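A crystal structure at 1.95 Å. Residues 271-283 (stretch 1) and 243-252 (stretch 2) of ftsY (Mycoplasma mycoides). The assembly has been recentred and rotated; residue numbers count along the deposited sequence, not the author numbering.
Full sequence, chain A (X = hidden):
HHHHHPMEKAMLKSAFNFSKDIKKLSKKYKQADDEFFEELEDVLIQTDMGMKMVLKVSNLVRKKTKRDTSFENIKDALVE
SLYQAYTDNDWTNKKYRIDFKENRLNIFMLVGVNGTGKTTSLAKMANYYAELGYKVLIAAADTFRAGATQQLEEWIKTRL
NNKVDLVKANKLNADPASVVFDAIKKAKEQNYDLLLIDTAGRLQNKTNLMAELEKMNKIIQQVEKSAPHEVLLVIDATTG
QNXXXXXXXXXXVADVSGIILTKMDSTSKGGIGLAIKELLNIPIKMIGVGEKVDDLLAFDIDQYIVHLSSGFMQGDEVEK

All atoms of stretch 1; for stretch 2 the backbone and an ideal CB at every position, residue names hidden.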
# COMPACT_ATOMS: atom_id res chain seq x y z
N GLY A 271 -0.03 10.32 9.30
CA GLY A 271 -0.14 9.25 10.28
C GLY A 271 -0.76 7.99 9.69
O GLY A 271 -0.81 6.93 10.35
N ILE A 272 -1.25 8.08 8.46
CA ILE A 272 -2.00 6.95 7.90
C ILE A 272 -1.20 5.63 7.81
O ILE A 272 -1.76 4.54 7.93
CB ILE A 272 -2.63 7.30 6.54
CG1 ILE A 272 -3.67 6.21 6.17
CG2 ILE A 272 -1.51 7.53 5.49
CD1 ILE A 272 -4.38 6.37 4.91
N GLY A 273 0.11 5.70 7.62
CA GLY A 273 0.89 4.47 7.57
C GLY A 273 0.77 3.71 8.88
O GLY A 273 0.73 2.48 8.88
N LEU A 274 0.76 4.48 9.98
CA LEU A 274 0.67 3.94 11.32
C LEU A 274 -0.73 3.49 11.65
O LEU A 274 -0.90 2.54 12.38
CB LEU A 274 1.16 4.95 12.35
CG LEU A 274 2.65 5.31 12.31
CD1 LEU A 274 2.95 6.37 13.39
CD2 LEU A 274 3.38 4.07 12.61
N ALA A 275 -1.72 4.23 11.18
CA ALA A 275 -3.11 3.85 11.34
C ALA A 275 -3.30 2.48 10.68
O ALA A 275 -3.98 1.63 11.24
CB ALA A 275 -4.06 4.93 10.70
N ILE A 276 -2.71 2.26 9.49
CA ILE A 276 -2.83 0.99 8.79
C ILE A 276 -2.22 -0.16 9.63
O ILE A 276 -2.85 -1.19 9.88
CB ILE A 276 -2.17 1.07 7.35
CG1 ILE A 276 -3.08 1.92 6.43
CG2 ILE A 276 -1.95 -0.34 6.76
CD1 ILE A 276 -2.38 2.46 5.20
N LYS A 277 -0.98 0.03 10.04
CA LYS A 277 -0.27 -0.92 10.89
C LYS A 277 -1.14 -1.28 12.13
O LYS A 277 -1.28 -2.45 12.44
CB LYS A 277 1.07 -0.28 11.29
CG LYS A 277 1.81 -0.93 12.43
CD LYS A 277 2.16 -2.35 12.02
CE LYS A 277 2.48 -3.19 13.25
NZ LYS A 277 3.22 -2.41 14.31
N GLU A 278 -1.74 -0.28 12.79
CA GLU A 278 -2.55 -0.55 14.00
C GLU A 278 -3.85 -1.29 13.68
O GLU A 278 -4.11 -2.36 14.24
CB GLU A 278 -2.88 0.76 14.76
CG GLU A 278 -3.75 0.57 16.01
CD GLU A 278 -3.04 -0.19 17.09
OE1 GLU A 278 -1.80 -0.08 17.21
OE2 GLU A 278 -3.74 -0.93 17.79
N LEU A 279 -4.66 -0.74 12.78
CA LEU A 279 -5.95 -1.34 12.53
C LEU A 279 -5.89 -2.68 11.78
O LEU A 279 -6.63 -3.56 12.15
CB LEU A 279 -6.92 -0.40 11.79
CG LEU A 279 -8.40 -0.76 12.04
CD1 LEU A 279 -8.80 -0.40 13.49
CD2 LEU A 279 -9.36 -0.11 11.04
N LEU A 280 -5.06 -2.81 10.74
CA LEU A 280 -5.03 -3.98 9.85
C LEU A 280 -4.00 -4.98 10.23
O LEU A 280 -4.23 -6.14 10.05
CB LEU A 280 -4.80 -3.61 8.35
CG LEU A 280 -6.05 -2.98 7.66
CD1 LEU A 280 -6.15 -1.51 7.95
CD2 LEU A 280 -6.01 -3.19 6.15
N ASN A 281 -2.87 -4.51 10.76
CA ASN A 281 -1.72 -5.33 11.09
C ASN A 281 -1.24 -6.11 9.87
O ASN A 281 -0.93 -7.33 9.97
CB ASN A 281 -2.06 -6.31 12.23
CG ASN A 281 -0.83 -6.87 12.86
OD1 ASN A 281 0.23 -6.25 12.81
ND2 ASN A 281 -0.97 -8.08 13.43
N ILE A 282 -1.23 -5.43 8.73
CA ILE A 282 -0.80 -6.03 7.47
C ILE A 282 0.27 -5.08 6.91
O ILE A 282 0.06 -3.88 6.95
CB ILE A 282 -1.96 -6.17 6.42
CG1 ILE A 282 -3.03 -7.17 6.88
CG2 ILE A 282 -1.42 -6.62 5.08
CD1 ILE A 282 -4.40 -6.95 6.23
N PRO A 283 1.39 -5.61 6.37
CA PRO A 283 2.42 -4.69 5.89
C PRO A 283 2.02 -3.94 4.65
O PRO A 283 1.43 -4.51 3.70
CB PRO A 283 3.58 -5.61 5.54
CG PRO A 283 3.23 -6.96 6.09
CD PRO A 283 1.77 -7.02 6.16
N UNK A 243 -10.64 5.27 4.77
CA UNK A 243 -10.13 4.26 3.86
C UNK A 243 -9.53 3.10 4.63
O UNK A 243 -9.67 1.96 4.22
CB UNK A 243 -9.09 4.86 2.91
N UNK A 244 -8.92 3.41 5.78
CA UNK A 244 -8.33 2.40 6.67
C UNK A 244 -9.40 1.46 7.22
O UNK A 244 -9.23 0.20 7.21
CB UNK A 244 -7.58 3.07 7.82
N UNK A 245 -10.50 2.03 7.71
CA UNK A 245 -11.62 1.21 8.23
C UNK A 245 -12.22 0.35 7.12
O UNK A 245 -12.47 -0.85 7.29
CB UNK A 245 -12.70 2.10 8.84
N UNK A 246 -12.42 0.93 5.95
CA UNK A 246 -12.96 0.19 4.82
C UNK A 246 -12.01 -0.94 4.40
O UNK A 246 -12.49 -2.03 4.07
CB UNK A 246 -13.22 1.13 3.64
N UNK A 247 -10.69 -0.68 4.42
CA UNK A 247 -9.71 -1.70 4.07
C UNK A 247 -9.76 -2.84 5.09
O UNK A 247 -9.72 -3.98 4.70
CB UNK A 247 -8.30 -1.10 4.00
N UNK A 248 -9.94 -2.53 6.38
CA UNK A 248 -10.16 -3.60 7.36
C UNK A 248 -11.39 -4.48 7.04
O UNK A 248 -11.37 -5.69 7.23
CB UNK A 248 -10.32 -2.99 8.75
N UNK A 249 -12.48 -3.86 6.59
CA UNK A 249 -13.68 -4.64 6.34
C UNK A 249 -13.40 -5.57 5.18
O UNK A 249 -13.89 -6.68 5.14
CB UNK A 249 -14.89 -3.74 6.05
N UNK A 250 -12.61 -5.11 4.21
CA UNK A 250 -12.35 -5.93 3.04
C UNK A 250 -11.45 -7.10 3.41
O UNK A 250 -11.53 -8.16 2.82
CB UNK A 250 -11.72 -5.10 1.93
N UNK A 251 -10.55 -6.89 4.37
CA UNK A 251 -9.67 -7.96 4.82
C UNK A 251 -10.40 -9.22 5.30
O UNK A 251 -9.73 -10.21 5.56
CB UNK A 251 -8.78 -7.43 5.95
N UNK A 252 -11.74 -9.21 5.39
CA UNK A 252 -12.50 -10.42 5.82
C UNK A 252 -12.99 -11.27 4.63
O UNK A 252 -13.49 -12.40 4.77
CB UNK A 252 -13.70 -10.00 6.67

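The two helices run at 32° with axes 9.7 Å apart at closest approach, so small and medium side chains can fill the gap. Position 243 has helical angles and an ideal CB pointing sideways, 5.3 Å from Ile 272 CD1; many residues would be compatible with that, and the deposited one is Gly 243, which adds no side chain.

Position 244 is the decisive one. Its CB points toward stretch 1, 4.8 Å from Leu 280 CD1 and 4.9 Å from both Ile 276 CG1 and Leu 279 CD2, above a hollow of aliphatic carbon. An apolar side chain of moderate size is wanted: valine, isoleucine or leucine. The residue is Val 244, in the t rotamer, a knob among Ile 272, Ala 275, Ile 276 and Leu 279. Its CG2 lies 3.7 Å from Ile 272 CG1 and 3.9 Å from Ile 276 CG1, while its CG1 packs 3.7 Å from Leu 280 CD1 and 3.9 Å from Leu 279 CB.

At 245 the CB points away, yet Leu 279 CD2 is 4.6 Å from it. A polar residue could serve, as could an aliphatic one that extends the leucine's cover; Ile 245 does the latter, its CG1 4.0 Å from Leu 279 CD2. Position 246 also points away and meets nothing of stretch 1, leaving the choice wide; it is Gln 246.

Position 247 points toward stretch 1 with its ideal CB already 3.8 Å from Leu 280 CD2. A small residue meets that methyl directly, and Ala 247 does so with CB alone.

Position 248 is mixed. Its CB points toward stretch 1, 3.8 Å from Leu 279 CD2, which favours a side chain with an aliphatic base, while the carbonyl of Leu 280 near the helix end offers an acceptor. Leucine, lysine, glutamine or glutamate could be considered. Glu 248 lays its CB against Leu 279 and brings OE1 3.6 Å from Leu 280 CG. Two acceptors cannot bond directly, so water 1 donates to both, 2.8 Å to Glu 248 OE1 and 2.7 Å to Leu 280 O.

Positions 249 and 250 are out of reach, and stretch 1 sets no rule for Glu 249 or Phe 250.

Position 251 points toward stretch 1, its ideal CB 4.4 Å from Ile 282 CD1. Alanine, serine or threonine would suit. Ser 251 CB lies 4.3 Å from Ile 282 CD1, and its OG donates to Glu 248 O at 2.7 Å, back within its own stretch. Position 252, out of reach, is Lys 252.

Stretch 2 (243-252) GVIQAEEFSK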
# COMPACT_ATOMS: atom_id res chain seq x y z
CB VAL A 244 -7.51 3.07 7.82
CG1 VAL A 244 -6.96 2.06 8.75
CG2 VAL A 244 -6.36 3.92 7.24
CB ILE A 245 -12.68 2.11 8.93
CG1 ILE A 245 -12.08 2.74 10.20
CG2 ILE A 245 -14.00 1.37 9.23
CD1 ILE A 245 -12.78 4.08 10.57
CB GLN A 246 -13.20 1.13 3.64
CG GLN A 246 -14.35 2.07 3.87
CD GLN A 246 -15.62 1.53 3.27
OE1 GLN A 246 -15.62 1.11 2.11
NE2 GLN A 246 -16.74 1.56 4.04
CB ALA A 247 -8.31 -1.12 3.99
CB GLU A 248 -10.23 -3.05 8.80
CG GLU A 248 -10.47 -4.16 9.89
CD GLU A 248 -9.30 -5.16 10.08
OE1 GLU A 248 -8.35 -5.18 9.28
OE2 GLU A 248 -9.38 -5.99 11.04
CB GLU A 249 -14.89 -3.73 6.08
CG GLU A 249 -15.23 -2.75 7.26
CD GLU A 249 -16.40 -1.81 6.94
OE1 GLU A 249 -17.38 -2.25 6.28
OE2 GLU A 249 -16.36 -0.64 7.38
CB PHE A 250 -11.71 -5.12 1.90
CG PHE A 250 -11.86 -5.78 0.56
CD1 PHE A 250 -12.96 -5.48 -0.25
CD2 PHE A 250 -10.96 -6.74 0.15
CE1 PHE A 250 -13.14 -6.11 -1.46
CE2 PHE A 250 -11.14 -7.39 -1.06
CZ PHE A 250 -12.21 -7.08 -1.88
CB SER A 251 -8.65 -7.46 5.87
OG SER A 251 -9.20 -7.37 7.16
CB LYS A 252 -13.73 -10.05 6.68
CG LYS A 252 -13.51 -9.06 7.81
CD LYS A 252 -12.31 -9.43 8.66
CE LYS A 252 -12.17 -8.51 9.86
NZ LYS A 252 -12.08 -9.27 11.15
O HOH W 1 -6.43 -7.24 8.88
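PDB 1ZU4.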